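Long-range contacts in aminotransferase, class III (PDB 6IO1), which works as a thermostable (S)-enantioselective omega-transaminase, probably passing amino groups between substrates by way of its pyridoxal 5'-phosphate cofactor: residues Gly110-Phe115 with Asp283-Ala288; Glu126-Ile131 with Gly299-Ser304; Ala132-Trp137 with Glu309-Ala314; Leu148-Ala153 with Ile182-Pro187; Glu219-Phe224 with Tyr253-Ile258. All blocks are in the same frame, centred on the assembly; numbering follows the deposited sequence.

Interaction 1. Residues Gly110-Phe115 with Asp283-Ala288; sequences GPLDHF and DIVTFA
The ring of F115 meets the ring of F287 rim to rim: F115 CD2 comes 3.9 Å from F287 CE1, and each atom lies at the edge of the other ring, near its plane. The two side chains cross at about a right angle, so this is an edge contact and not a stack. CG of F287 sits between its own backbone N and carbonyl carbon (chi1 47°), and the ring built on it presents CE1 to F115. L112 makes the other half of the contact with its two methyl groups. CD2 rests 3.5 Å from the backbone O of D283, while CD1 touches V285 CG1 at 4.2 Å. Long and bulky apolar residues suit this buried place because they reach past an intervening strand, 299-304, the axes of the two strand segments being 8.7 Å apart. On that strand G302, having no side chain, lets F115 lie against its CA. D283 turns its CB away from L112, and its OD2 accepts a hydrogen bond from L257 N. D113 and H114 both face V303, forming a classic beta bulge. Strand 256-260 borders 284-287 on the side away from 299-304, and helix 95-107 covers both phenylalanines through L104.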
# COMPACT_ATOMS: atom_id res chain seq x y z
N GLY B 110 18.29 2.14 -20.02
CA GLY B 110 18.57 3.55 -20.01
C GLY B 110 18.77 4.14 -18.63
O GLY B 110 19.07 3.43 -17.66
N PRO B 111 18.59 5.45 -18.51
CA PRO B 111 18.90 6.13 -17.24
C PRO B 111 17.81 5.96 -16.18
O PRO B 111 17.76 6.74 -15.23
CB PRO B 111 19.05 7.60 -17.65
CG PRO B 111 18.31 7.74 -18.94
CD PRO B 111 18.11 6.38 -19.55
N LEU B 112 16.96 4.95 -16.33
CA LEU B 112 16.00 4.60 -15.28
C LEU B 112 16.79 3.91 -14.17
O LEU B 112 16.84 2.68 -14.06
CB LEU B 112 14.89 3.71 -15.83
CG LEU B 112 13.83 4.36 -16.71
CD1 LEU B 112 12.96 3.30 -17.35
CD2 LEU B 112 12.98 5.33 -15.89
N ASP B 113 17.42 4.73 -13.34
CA ASP B 113 18.39 4.23 -12.38
C ASP B 113 18.11 4.58 -10.93
O ASP B 113 18.90 4.20 -10.07
CB ASP B 113 19.80 4.75 -12.74
CG ASP B 113 20.36 4.09 -13.99
OD1 ASP B 113 19.84 3.04 -14.40
OD2 ASP B 113 21.34 4.64 -14.55
N HIS B 114 17.02 5.29 -10.62
CA HIS B 114 16.77 5.65 -9.22
C HIS B 114 15.42 5.12 -8.78
O HIS B 114 14.42 5.33 -9.46
CB HIS B 114 16.88 7.16 -9.06
CG HIS B 114 18.17 7.72 -9.57
ND1 HIS B 114 19.22 8.07 -8.74
CD2 HIS B 114 18.60 7.97 -10.83
CE1 HIS B 114 20.22 8.52 -9.47
NE2 HIS B 114 19.87 8.47 -10.74
N PHE B 115 15.38 4.44 -7.64
CA PHE B 115 14.19 3.70 -7.26
C PHE B 115 13.75 4.00 -5.84
O PHE B 115 14.58 4.14 -4.93
CB PHE B 115 14.42 2.19 -7.42
CG PHE B 115 14.77 1.78 -8.82
CD1 PHE B 115 16.08 1.81 -9.27
CD2 PHE B 115 13.78 1.38 -9.70
CE1 PHE B 115 16.40 1.45 -10.56
CE2 PHE B 115 14.10 1.01 -11.00
CZ PHE B 115 15.41 1.04 -11.42
N ASP B 283 10.08 8.29 -18.63
CA ASP B 283 10.77 9.04 -17.59
C ASP B 283 10.57 8.40 -16.23
O ASP B 283 11.46 8.44 -15.38
CB ASP B 283 10.29 10.49 -17.58
CG ASP B 283 10.33 11.12 -18.96
OD1 ASP B 283 11.44 11.42 -19.45
OD2 ASP B 283 9.25 11.32 -19.55
N ILE B 284 9.40 7.80 -16.01
CA ILE B 284 9.06 7.13 -14.76
C ILE B 284 8.40 5.80 -15.10
O ILE B 284 7.59 5.71 -16.03
CB ILE B 284 8.13 7.99 -13.88
CG1 ILE B 284 8.77 9.35 -13.58
CG2 ILE B 284 7.79 7.27 -12.58
CD1 ILE B 284 7.83 10.33 -12.91
N VAL B 285 8.75 4.76 -14.34
CA VAL B 285 8.16 3.44 -14.48
C VAL B 285 7.67 2.98 -13.11
O VAL B 285 8.32 3.24 -12.10
CB VAL B 285 9.16 2.42 -15.08
CG1 VAL B 285 10.39 2.27 -14.19
CG2 VAL B 285 8.47 1.09 -15.27
N THR B 286 6.51 2.34 -13.08
CA THR B 286 5.96 1.77 -11.86
C THR B 286 5.84 0.27 -12.02
O THR B 286 5.49 -0.23 -13.10
CB THR B 286 4.60 2.37 -11.52
OG1 THR B 286 3.65 2.02 -12.54
CG2 THR B 286 4.69 3.88 -11.43
N PHE B 287 6.14 -0.46 -10.95
CA PHE B 287 6.12 -1.92 -11.01
C PHE B 287 5.60 -2.48 -9.70
O PHE B 287 5.64 -1.83 -8.66
CB PHE B 287 7.51 -2.49 -11.33
CG PHE B 287 8.62 -1.90 -10.50
CD1 PHE B 287 9.25 -0.74 -10.90
CD2 PHE B 287 9.04 -2.53 -9.34
CE1 PHE B 287 10.28 -0.20 -10.14
CE2 PHE B 287 10.06 -1.99 -8.58
CZ PHE B 287 10.68 -0.82 -8.98
N ALA B 288 5.13 -3.73 -9.78
CA ALA B 288 4.61 -4.47 -8.64
C ALA B 288 4.38 -5.91 -9.07
O ALA B 288 4.91 -6.33 -10.11
CB ALA B 288 3.31 -3.84 -8.12

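Interaction 2. Residues Glu126-Ile131 with Gly299-Ser304; sequences ETAIKI and GGVGVS
T127 OG1 is gripped by two groups, the backbone O of E123 one turn earlier in the helix and NE2 of H320, while the rest of its side chain faces V301. OG1 is anti to the carbonyl carbon (chi1 -61°), beside the backbone N, and CG2 is left anti to that N. T127 CB and CG2 both lie 3.8 Å from V301 CG2, the two side chains crossing at a slant. Threonine suits the place: its hydroxyl is satisfied by the helix and by H320, and its carbon atoms serve the apolar seam. The other methyl of V301, CG1, is anti to its backbone N (chi1 178°) and reaches A128 CB at 4.2 Å. A small side chain suits this close approach, where A128 and V301 have their CA atoms 6.4 Å apart and A128 also packs on I284 and T286. This is the helix-on-sheet layering of the fold type I large domain to which class III aminotransferases belong: helix 121-138 lies over strand 299-304, the one antiparallel strand of the central sheet, with segment axes 8.6 Å apart and inclined by 29°. V301 and V303 point to the helix, whereas a CB at G300 or G302 would point away. One turn on from T127, I131 straddles both valines, its CG2 at 4.2 Å from V303 CG1 and its CD1 at 4.4 Å from V301 CG1. On a side of the helix turned from the strand, K130 NZ bonds to ND1 of the same H320 and to I157 O of the second subunit, whose L20 packs on I131.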
# COMPACT_ATOMS: atom_id res chain seq x y z
N GLU B 126 0.65 6.20 -7.14
CA GLU B 126 0.53 7.43 -6.37
C GLU B 126 1.89 8.08 -6.19
O GLU B 126 2.02 9.31 -6.33
CB GLU B 126 -0.10 7.14 -5.00
CG GLU B 126 -0.02 8.30 -4.02
CD GLU B 126 -1.06 9.37 -4.28
OE1 GLU B 126 -1.13 10.34 -3.50
OE2 GLU B 126 -1.81 9.25 -5.28
N THR B 127 2.91 7.28 -5.89
CA THR B 127 4.26 7.82 -5.75
C THR B 127 4.73 8.46 -7.04
O THR B 127 5.33 9.54 -7.02
CB THR B 127 5.22 6.71 -5.31
OG1 THR B 127 4.81 6.18 -4.05
CG2 THR B 127 6.64 7.24 -5.20
N ALA B 128 4.47 7.81 -8.18
CA ALA B 128 4.90 8.36 -9.47
C ALA B 128 4.20 9.68 -9.78
O ALA B 128 4.83 10.63 -10.25
CB ALA B 128 4.65 7.34 -10.58
N ILE B 129 2.89 9.75 -9.53
CA ILE B 129 2.14 10.98 -9.80
C ILE B 129 2.67 12.11 -8.92
O ILE B 129 2.92 13.23 -9.39
CB ILE B 129 0.64 10.75 -9.58
CG1 ILE B 129 0.07 9.83 -10.67
CG2 ILE B 129 -0.11 12.07 -9.54
CD1 ILE B 129 -1.32 9.32 -10.38
N LYS B 130 2.86 11.82 -7.63
CA LYS B 130 3.38 12.84 -6.72
C LYS B 130 4.79 13.26 -7.11
O LYS B 130 5.14 14.44 -7.00
CB LYS B 130 3.35 12.32 -5.28
CG LYS B 130 1.94 12.07 -4.75
CD LYS B 130 1.95 11.60 -3.30
CE LYS B 130 2.30 12.74 -2.36
NZ LYS B 130 2.47 12.26 -0.96
N ILE B 131 5.61 12.31 -7.57
CA ILE B 131 6.97 12.64 -7.99
C ILE B 131 6.95 13.54 -9.22
O ILE B 131 7.74 14.49 -9.31
CB ILE B 131 7.78 11.36 -8.24
CG1 ILE B 131 8.23 10.74 -6.91
CG2 ILE B 131 9.00 11.64 -9.11
CD1 ILE B 131 9.00 9.45 -7.07
N GLY B 299 6.43 -3.37 -4.40
CA GLY B 299 6.20 -2.52 -5.55
C GLY B 299 7.32 -1.50 -5.60
O GLY B 299 8.18 -1.46 -4.72
N GLY B 300 7.31 -0.68 -6.64
CA GLY B 300 8.34 0.34 -6.71
C GLY B 300 8.12 1.31 -7.85
O GLY B 300 7.31 1.09 -8.75
N VAL B 301 8.89 2.40 -7.78
CA VAL B 301 8.93 3.43 -8.81
C VAL B 301 10.39 3.64 -9.19
O VAL B 301 11.25 3.81 -8.32
CB VAL B 301 8.31 4.75 -8.32
CG1 VAL B 301 8.41 5.81 -9.40
CG2 VAL B 301 6.87 4.53 -7.92
N GLY B 302 10.66 3.64 -10.50
CA GLY B 302 11.97 3.96 -11.03
C GLY B 302 11.89 5.24 -11.85
O GLY B 302 10.99 5.41 -12.67
N VAL B 303 12.84 6.13 -11.60
CA VAL B 303 12.90 7.42 -12.27
C VAL B 303 14.26 7.57 -12.94
O VAL B 303 15.27 6.96 -12.55
CB VAL B 303 12.63 8.59 -11.31
CG1 VAL B 303 11.31 8.39 -10.57
CG2 VAL B 303 13.78 8.77 -10.33
N SER B 304 14.25 8.42 -13.97
CA SER B 304 15.41 8.75 -14.77
C SER B 304 16.40 9.59 -13.96
O SER B 304 16.07 10.15 -12.91
CB SER B 304 14.98 9.52 -16.02
OG SER B 304 14.47 10.80 -15.68

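Interaction 3. Residues Ala132-Trp137 with Glu309-Ala314; sequences ARYYWW and ETLASA
In both Y134 and Y135 CG is anti to the backbone N (chi1 -178° and 165°), a choice that starts the two rings off toward helix 305-312. The ring of Y135 crosses the T310 side chain at about a right angle and lies against its OG1, CB and CG2, with CD1 3.7 Å from T310 CG2 and CE1 3.4 Å from T310 OG1. The approach of CE1 to OG1 is a contact and not a hydrogen bond; that hydroxyl is engaged by E306 O and K139 NZ. Y135 OH bonds in turn to E306 OE2. L311 fits between the tyrosines with a single methyl: its CD2 lies 3.7 Å from Y134 CD2 and 4.3 Å from Y135 CB. An alanine in place of Y135 would probably open a gap beside T310 and leave E306 OE2 without its hydroxyl partner. Y134 reaches further, and a water in the plane of its ring joins its OH, at 2.7 Å, to the backbone O of L311, to which the water donates at 2.9 Å. Y134 OH also bonds to R316 NH2, so tyrosine suits this site by offering a broad apolar ring and a polar tip. Nearby, S313 OG and S313 N approach T310 O from the same face of its carbonyl plane, the OG bond being 2.8 Å long. The second subunit covers the pair, with F174 against Y134 and L26 against L311, and R30 of that subunit forms a salt bridge with E309. Here two helices pack beside each other at the dimer interface, as in the helical layer of a fold type I large domain.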
# COMPACT_ATOMS: atom_id res chain seq x y z
N ALA B 132 6.07 13.27 -10.18
CA ALA B 132 5.99 14.12 -11.36
C ALA B 132 5.58 15.54 -10.98
O ALA B 132 6.19 16.53 -11.42
CB ALA B 132 5.01 13.52 -12.37
N ARG B 133 4.54 15.66 -10.15
CA ARG B 133 4.08 16.98 -9.75
C ARG B 133 5.15 17.71 -8.94
O ARG B 133 5.38 18.91 -9.14
CB ARG B 133 2.77 16.87 -8.96
CG ARG B 133 1.60 16.44 -9.84
CD ARG B 133 0.37 16.08 -9.03
NE ARG B 133 -0.83 16.11 -9.87
CZ ARG B 133 -2.01 15.64 -9.50
NH1 ARG B 133 -2.17 15.08 -8.31
NH2 ARG B 133 -3.04 15.71 -10.33
N TYR B 134 5.82 17.01 -8.03
CA TYR B 134 6.90 17.60 -7.24
C TYR B 134 8.08 18.01 -8.11
O TYR B 134 8.74 19.01 -7.84
CB TYR B 134 7.33 16.60 -6.16
CG TYR B 134 8.42 17.09 -5.23
CD1 TYR B 134 8.27 18.27 -4.51
CD2 TYR B 134 9.58 16.35 -5.05
CE1 TYR B 134 9.26 18.70 -3.65
CE2 TYR B 134 10.57 16.78 -4.19
CZ TYR B 134 10.41 17.95 -3.50
OH TYR B 134 11.40 18.38 -2.64
N TYR B 135 8.36 17.22 -9.15
CA TYR B 135 9.43 17.55 -10.08
C TYR B 135 9.14 18.86 -10.79
O TYR B 135 10.01 19.75 -10.87
CB TYR B 135 9.60 16.41 -11.09
CG TYR B 135 10.41 16.74 -12.33
CD1 TYR B 135 11.79 16.55 -12.34
CD2 TYR B 135 9.81 17.22 -13.48
CE1 TYR B 135 12.54 16.83 -13.47
CE2 TYR B 135 10.55 17.51 -14.61
CZ TYR B 135 11.92 17.32 -14.60
OH TYR B 135 12.66 17.61 -15.72
N TRP B 136 7.92 19.01 -11.31
CA TRP B 136 7.57 20.28 -11.95
C TRP B 136 7.54 21.43 -10.94
O TRP B 136 7.90 22.56 -11.27
CB TRP B 136 6.24 20.16 -12.68
CG TRP B 136 6.36 19.34 -13.93
CD1 TRP B 136 5.69 18.19 -14.22
CD2 TRP B 136 7.22 19.60 -15.05
NE1 TRP B 136 6.07 17.72 -15.45
CE2 TRP B 136 7.01 18.57 -15.98
CE3 TRP B 136 8.15 20.60 -15.35
CZ2 TRP B 136 7.69 18.51 -17.20
CZ3 TRP B 136 8.82 20.55 -16.56
CH2 TRP B 136 8.59 19.51 -17.47
N TRP B 137 7.13 21.15 -9.70
CA TRP B 137 7.15 22.18 -8.66
C TRP B 137 8.57 22.67 -8.39
O TRP B 137 8.80 23.87 -8.24
CB TRP B 137 6.51 21.62 -7.38
CG TRP B 137 6.36 22.62 -6.26
CD1 TRP B 137 5.39 23.57 -6.14
CD2 TRP B 137 7.20 22.75 -5.11
NE1 TRP B 137 5.57 24.28 -4.98
CE2 TRP B 137 6.68 23.80 -4.33
CE3 TRP B 137 8.34 22.08 -4.66
CZ2 TRP B 137 7.26 24.20 -3.13
CZ3 TRP B 137 8.92 22.48 -3.46
CH2 TRP B 137 8.37 23.53 -2.71
N GLU B 309 18.04 13.80 -10.23
CA GLU B 309 18.93 14.93 -9.99
C GLU B 309 18.15 16.16 -9.57
O GLU B 309 18.55 16.88 -8.64
CB GLU B 309 19.74 15.21 -11.25
CG GLU B 309 20.84 16.25 -11.08
CD GLU B 309 22.09 15.67 -10.46
OE1 GLU B 309 22.27 14.43 -10.53
OE2 GLU B 309 22.90 16.45 -9.91
N THR B 310 17.01 16.41 -10.22
CA THR B 310 16.16 17.53 -9.83
C THR B 310 15.68 17.38 -8.39
O THR B 310 15.73 18.33 -7.60
CB THR B 310 14.97 17.65 -10.79
OG1 THR B 310 15.45 17.97 -12.10
CG2 THR B 310 14.02 18.75 -10.32
N LEU B 311 15.21 16.18 -8.03
CA LEU B 311 14.74 15.94 -6.67
C LEU B 311 15.87 16.12 -5.66
O LEU B 311 15.67 16.73 -4.60
CB LEU B 311 14.14 14.54 -6.55
CG LEU B 311 12.89 14.18 -7.35
CD1 LEU B 311 12.06 13.15 -6.60
CD2 LEU B 311 12.05 15.41 -7.67
N ALA B 312 17.06 15.60 -5.96
CA ALA B 312 18.19 15.66 -5.04
C ALA B 312 18.88 17.02 -5.04
O ALA B 312 19.79 17.22 -4.23
CB ALA B 312 19.21 14.58 -5.39
N SER B 313 18.47 17.95 -5.90
CA SER B 313 19.07 19.28 -5.90
C SER B 313 18.49 20.18 -4.82
O SER B 313 19.05 21.26 -4.57
CB SER B 313 18.90 19.94 -7.27
OG SER B 313 17.57 20.42 -7.44
N ALA B 314 17.39 19.79 -4.17
CA ALA B 314 16.76 20.60 -3.15
C ALA B 314 17.26 20.19 -1.77
O ALA B 314 17.18 19.01 -1.39
CB ALA B 314 15.24 20.47 -3.22
O HOH W 1 13.49 16.63 -2.73

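Interaction 4. Residues Leu148-Ala153 with Ile182-Pro187; sequences LSRRMA and IHLTAP
L148 and I182 lie side by side and point the same way in the tightly packed part of this contact, with L148 CD2 3.8 Å from I182 CB. Alongside, the backbones join: S149 N donates to I182 O over 2.7 Å, almost straight down its carbonyl bond. Two more bonds, from L184 N to S149 O and from R151 N to L184 O, continue the pairing, though both are modelled so short that their lengths are doubtful. Buried R150 shares the L148 face with L184. R150 NH1 passes 3.9 Å from P187 CG, while NH2 bonds to the backbone O of E227, a residue of the PMP pocket, and NH1 to Y242 OH. The pairing is parallel and lies at the margin of the central sheet, where 181-184 is the outermost strand within the chain. Beyond it the strand from L148 leaves through a type II turn, R150 to A153, that leads to pocket residues Y154, H155 and G156. On the opposite face H183, partly exposed, brings CD2 to 3.9 Å from CB of buried S149, whose OG, anti to the backbone N (chi1 -169°), bonds to A164 O. The end beyond the strands is looser: R151 is exposed, M152 and T185 partly so.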
# COMPACT_ATOMS: atom_id res chain seq x y z
N LEU B 148 -2.55 12.99 -17.52
CA LEU B 148 -3.26 12.39 -18.64
C LEU B 148 -3.37 10.88 -18.44
O LEU B 148 -2.38 10.21 -18.15
CB LEU B 148 -2.55 12.69 -19.96
CG LEU B 148 -2.66 14.12 -20.49
CD1 LEU B 148 -1.70 14.33 -21.66
CD2 LEU B 148 -4.08 14.45 -20.90
N SER B 149 -4.59 10.36 -18.60
CA SER B 149 -4.86 8.94 -18.50
C SER B 149 -5.86 8.58 -19.59
O SER B 149 -6.28 9.43 -20.37
CB SER B 149 -5.38 8.56 -17.10
OG SER B 149 -5.40 7.16 -16.93
N ARG B 150 -6.23 7.31 -19.66
CA ARG B 150 -7.09 6.82 -20.72
C ARG B 150 -8.30 6.09 -20.15
O ARG B 150 -8.27 5.57 -19.03
CB ARG B 150 -6.33 5.90 -21.68
CG ARG B 150 -5.14 6.56 -22.34
CD ARG B 150 -4.28 5.54 -23.07
NE ARG B 150 -3.66 4.58 -22.15
CZ ARG B 150 -2.91 3.56 -22.53
NH1 ARG B 150 -2.65 3.37 -23.82
NH2 ARG B 150 -2.39 2.74 -21.63
N ARG B 151 -9.37 6.08 -20.94
CA ARG B 151 -10.50 5.21 -20.65
C ARG B 151 -10.04 3.76 -20.70
O ARG B 151 -9.16 3.41 -21.49
CB ARG B 151 -11.63 5.44 -21.66
CG ARG B 151 -12.30 6.80 -21.59
CD ARG B 151 -13.33 6.94 -22.71
NE ARG B 151 -14.12 8.16 -22.59
CZ ARG B 151 -15.29 8.23 -21.97
NH1 ARG B 151 -15.83 7.14 -21.43
NH2 ARG B 151 -15.94 9.39 -21.91
N MET B 152 -10.57 2.94 -19.80
CA MET B 152 -10.27 1.52 -19.63
C MET B 152 -8.92 1.32 -18.95
O MET B 152 -8.49 0.17 -18.80
CB MET B 152 -10.29 0.73 -20.95
CG MET B 152 -11.59 0.89 -21.74
SD MET B 152 -11.55 0.10 -23.36
CE MET B 152 -11.76 -1.62 -22.91
N ALA B 153 -8.22 2.38 -18.56
CA ALA B 153 -6.98 2.23 -17.81
C ALA B 153 -7.28 1.87 -16.36
O ALA B 153 -8.28 2.30 -15.79
CB ALA B 153 -6.16 3.52 -17.86
N ILE B 182 -7.14 13.88 -16.59
CA ILE B 182 -7.82 13.96 -17.88
C ILE B 182 -7.76 12.59 -18.53
O ILE B 182 -6.69 11.98 -18.61
CB ILE B 182 -7.19 15.03 -18.79
CG1 ILE B 182 -7.24 16.40 -18.10
CG2 ILE B 182 -7.89 15.07 -20.14
CD1 ILE B 182 -6.12 17.31 -18.49
N HIS B 183 -8.90 12.10 -18.99
CA HIS B 183 -9.02 10.75 -19.52
C HIS B 183 -9.16 10.80 -21.04
O HIS B 183 -10.05 11.46 -21.57
CB HIS B 183 -10.19 10.02 -18.88
CG HIS B 183 -9.96 9.70 -17.44
ND1 HIS B 183 -10.37 10.53 -16.42
CD2 HIS B 183 -9.32 8.66 -16.85
CE1 HIS B 183 -10.01 10.01 -15.26
NE2 HIS B 183 -9.37 8.88 -15.49
N LEU B 184 -8.26 10.09 -21.72
CA LEU B 184 -8.28 9.95 -23.17
C LEU B 184 -9.01 8.67 -23.56
O LEU B 184 -9.34 7.83 -22.72
CB LEU B 184 -6.85 9.95 -23.71
CG LEU B 184 -5.92 11.13 -23.41
CD1 LEU B 184 -4.46 10.73 -23.55
CD2 LEU B 184 -6.24 12.30 -24.31
N THR B 185 -9.27 8.53 -24.86
CA THR B 185 -9.90 7.31 -25.35
C THR B 185 -8.91 6.15 -25.34
O THR B 185 -7.70 6.33 -25.55
CB THR B 185 -10.45 7.49 -26.76
OG1 THR B 185 -9.38 7.55 -27.71
CG2 THR B 185 -11.28 8.76 -26.86
N ALA B 186 -9.42 4.95 -25.04
CA ALA B 186 -8.59 3.72 -25.03
C ALA B 186 -8.28 3.31 -26.47
O ALA B 186 -9.18 3.43 -27.33
CB ALA B 186 -9.32 2.63 -24.29
N PRO B 187 -7.07 2.77 -26.78
CA PRO B 187 -6.76 2.32 -28.14
C PRO B 187 -7.36 0.91 -28.24
O PRO B 187 -6.62 -0.06 -28.25
CB PRO B 187 -5.23 2.25 -28.12
CG PRO B 187 -4.89 1.91 -26.68
CD PRO B 187 -5.96 2.59 -25.85

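Interaction 5. Residues Glu219-Phe224 with Tyr253-Ile258; sequences ETIAAF and YGILLI
F224 is held to strand 256-260 through both its N and its O: F224 O accepts a nearly straight bond from I258 N at 2.7 Å, and F224 N donates to L256 O at 2.8 Å. A longer third bond, L256 N to A222 O at 3.3 Å, comes in tilted from the carbonyl plane, and A222 O is also taken by W136 NE1. A223 CA lies 3.2 Å from L256 O, a CA-H...O contact. The small CB of A223 suits that spot and meets I258 CD1 at 3.7 Å, on the face covered by helix 121-138. On the other face F224 and L257, each with CG anti to the backbone N (chi1 169° and 171°), lie side by side under helix 242-253, their CD1 atoms 3.6 Å apart. I255 CG2 lies on the backbone, 3.5 Å from A223 CA, while CD1 meets I221 CG2 at 3.9 Å. An alanine in place of I255 would probably open a gap between I221 and the helix residues L250 and I213. G254 follows helix 242-253 in a Schellman motif, its positive phi favouring glycine. The arrangement is a beta-alpha-beta unit with parallel neighbouring strands; pocket residue E227 directly follows strand 221-226, and D260 ends strand 256-260.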
# COMPACT_ATOMS: atom_id res chain seq x y z
N GLU B 219 1.54 23.46 -20.78
CA GLU B 219 2.25 23.92 -19.60
C GLU B 219 1.57 23.53 -18.30
O GLU B 219 2.17 23.69 -17.23
CB GLU B 219 2.43 25.44 -19.65
CG GLU B 219 1.16 26.25 -19.44
CD GLU B 219 0.29 26.31 -20.68
OE1 GLU B 219 -0.87 26.78 -20.57
OE2 GLU B 219 0.75 25.90 -21.76
N THR B 220 0.33 23.02 -18.35
CA THR B 220 -0.39 22.59 -17.16
C THR B 220 -0.39 21.08 -16.98
O THR B 220 -0.94 20.59 -15.98
CB THR B 220 -1.83 23.10 -17.21
OG1 THR B 220 -2.53 22.47 -18.29
CG2 THR B 220 -1.86 24.61 -17.41
N ILE B 221 0.21 20.32 -17.90
CA ILE B 221 0.15 18.86 -17.87
C ILE B 221 1.50 18.34 -17.38
O ILE B 221 2.52 18.47 -18.06
CB ILE B 221 -0.20 18.29 -19.25
CG1 ILE B 221 -1.54 18.84 -19.73
CG2 ILE B 221 -0.24 16.77 -19.20
CD1 ILE B 221 -1.95 18.36 -21.10
N ALA B 222 1.49 17.73 -16.19
CA ALA B 222 2.71 17.18 -15.61
C ALA B 222 3.15 15.90 -16.31
O ALA B 222 4.33 15.74 -16.63
CB ALA B 222 2.50 16.92 -14.12
N ALA B 223 2.22 14.98 -16.57
CA ALA B 223 2.63 13.68 -17.09
C ALA B 223 1.46 12.96 -17.73
O ALA B 223 0.29 13.35 -17.60
CB ALA B 223 3.24 12.82 -15.98
N PHE B 224 1.80 11.88 -18.44
CA PHE B 224 0.87 10.92 -19.01
C PHE B 224 1.18 9.57 -18.39
O PHE B 224 2.35 9.16 -18.35
CB PHE B 224 1.00 10.88 -20.55
CG PHE B 224 0.28 9.73 -21.23
CD1 PHE B 224 0.79 8.44 -21.21
CD2 PHE B 224 -0.90 9.96 -21.93
CE1 PHE B 224 0.13 7.40 -21.84
CE2 PHE B 224 -1.56 8.92 -22.56
CZ PHE B 224 -1.04 7.64 -22.52
N TYR B 253 5.82 18.06 -26.30
CA TYR B 253 5.35 19.05 -25.33
C TYR B 253 6.10 19.01 -24.00
O TYR B 253 5.77 19.79 -23.10
CB TYR B 253 3.85 18.89 -25.09
CG TYR B 253 3.04 19.20 -26.32
CD1 TYR B 253 2.79 20.51 -26.70
CD2 TYR B 253 2.53 18.18 -27.11
CE1 TYR B 253 2.05 20.79 -27.84
CE2 TYR B 253 1.79 18.45 -28.24
CZ TYR B 253 1.55 19.76 -28.60
OH TYR B 253 0.82 20.03 -29.73
N GLY B 254 7.09 18.13 -23.85
CA GLY B 254 7.83 18.04 -22.61
C GLY B 254 7.10 17.31 -21.50
O GLY B 254 7.57 17.34 -20.36
N ILE B 255 5.98 16.67 -21.82
CA ILE B 255 5.18 15.98 -20.81
C ILE B 255 5.87 14.67 -20.42
O ILE B 255 6.32 13.90 -21.29
CB ILE B 255 3.77 15.73 -21.35
CG1 ILE B 255 3.05 17.06 -21.57
CG2 ILE B 255 2.98 14.84 -20.41
CD1 ILE B 255 1.82 16.96 -22.45
N LEU B 256 5.98 14.43 -19.12
CA LEU B 256 6.59 13.20 -18.63
C LEU B 256 5.74 11.99 -18.99
O LEU B 256 4.51 12.07 -19.07
CB LEU B 256 6.79 13.26 -17.12
CG LEU B 256 7.64 14.39 -16.54
CD1 LEU B 256 7.72 14.27 -15.02
CD2 LEU B 256 9.04 14.38 -17.14
N LEU B 257 6.40 10.86 -19.21
CA LEU B 257 5.73 9.60 -19.50
C LEU B 257 5.91 8.66 -18.32
O LEU B 257 7.03 8.28 -17.98
CB LEU B 257 6.28 8.97 -20.78
CG LEU B 257 5.79 7.54 -21.05
CD1 LEU B 257 4.27 7.50 -21.17
CD2 LEU B 257 6.45 6.98 -22.29
N ILE B 258 4.80 8.29 -17.69
CA ILE B 258 4.78 7.31 -16.62
C ILE B 258 4.26 6.01 -17.21
O ILE B 258 3.08 5.91 -17.58
CB ILE B 258 3.92 7.77 -15.43
CG1 ILE B 258 4.42 9.11 -14.89
CG2 ILE B 258 3.92 6.72 -14.34
CD1 ILE B 258 3.50 9.74 -13.88

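Interactions 1, 2, 4 and 5 all reach one seven-stranded sheet, and interaction 3 extends the helix of interaction 2 outward. Interaction 5 is the hub. D283 OD2 of interaction 1 lies 2.9 Å from L257 N, A128 CB of interaction 2 lies 3.9 Å from I258 CG2, W136 NE1 of interaction 3 lies 2.9 Å from A222 O, and L148 N of interaction 4 lies 2.9 Å from A223 O. Interactions 1 and 4, with centres 22 Å apart, do not touch, yet the side chains of F287 and R150 are each about 9 Å from the bound PMP. Pocket residue K289 directly follows A288. Interactions 1, 2 and 3 also meet the second subunit.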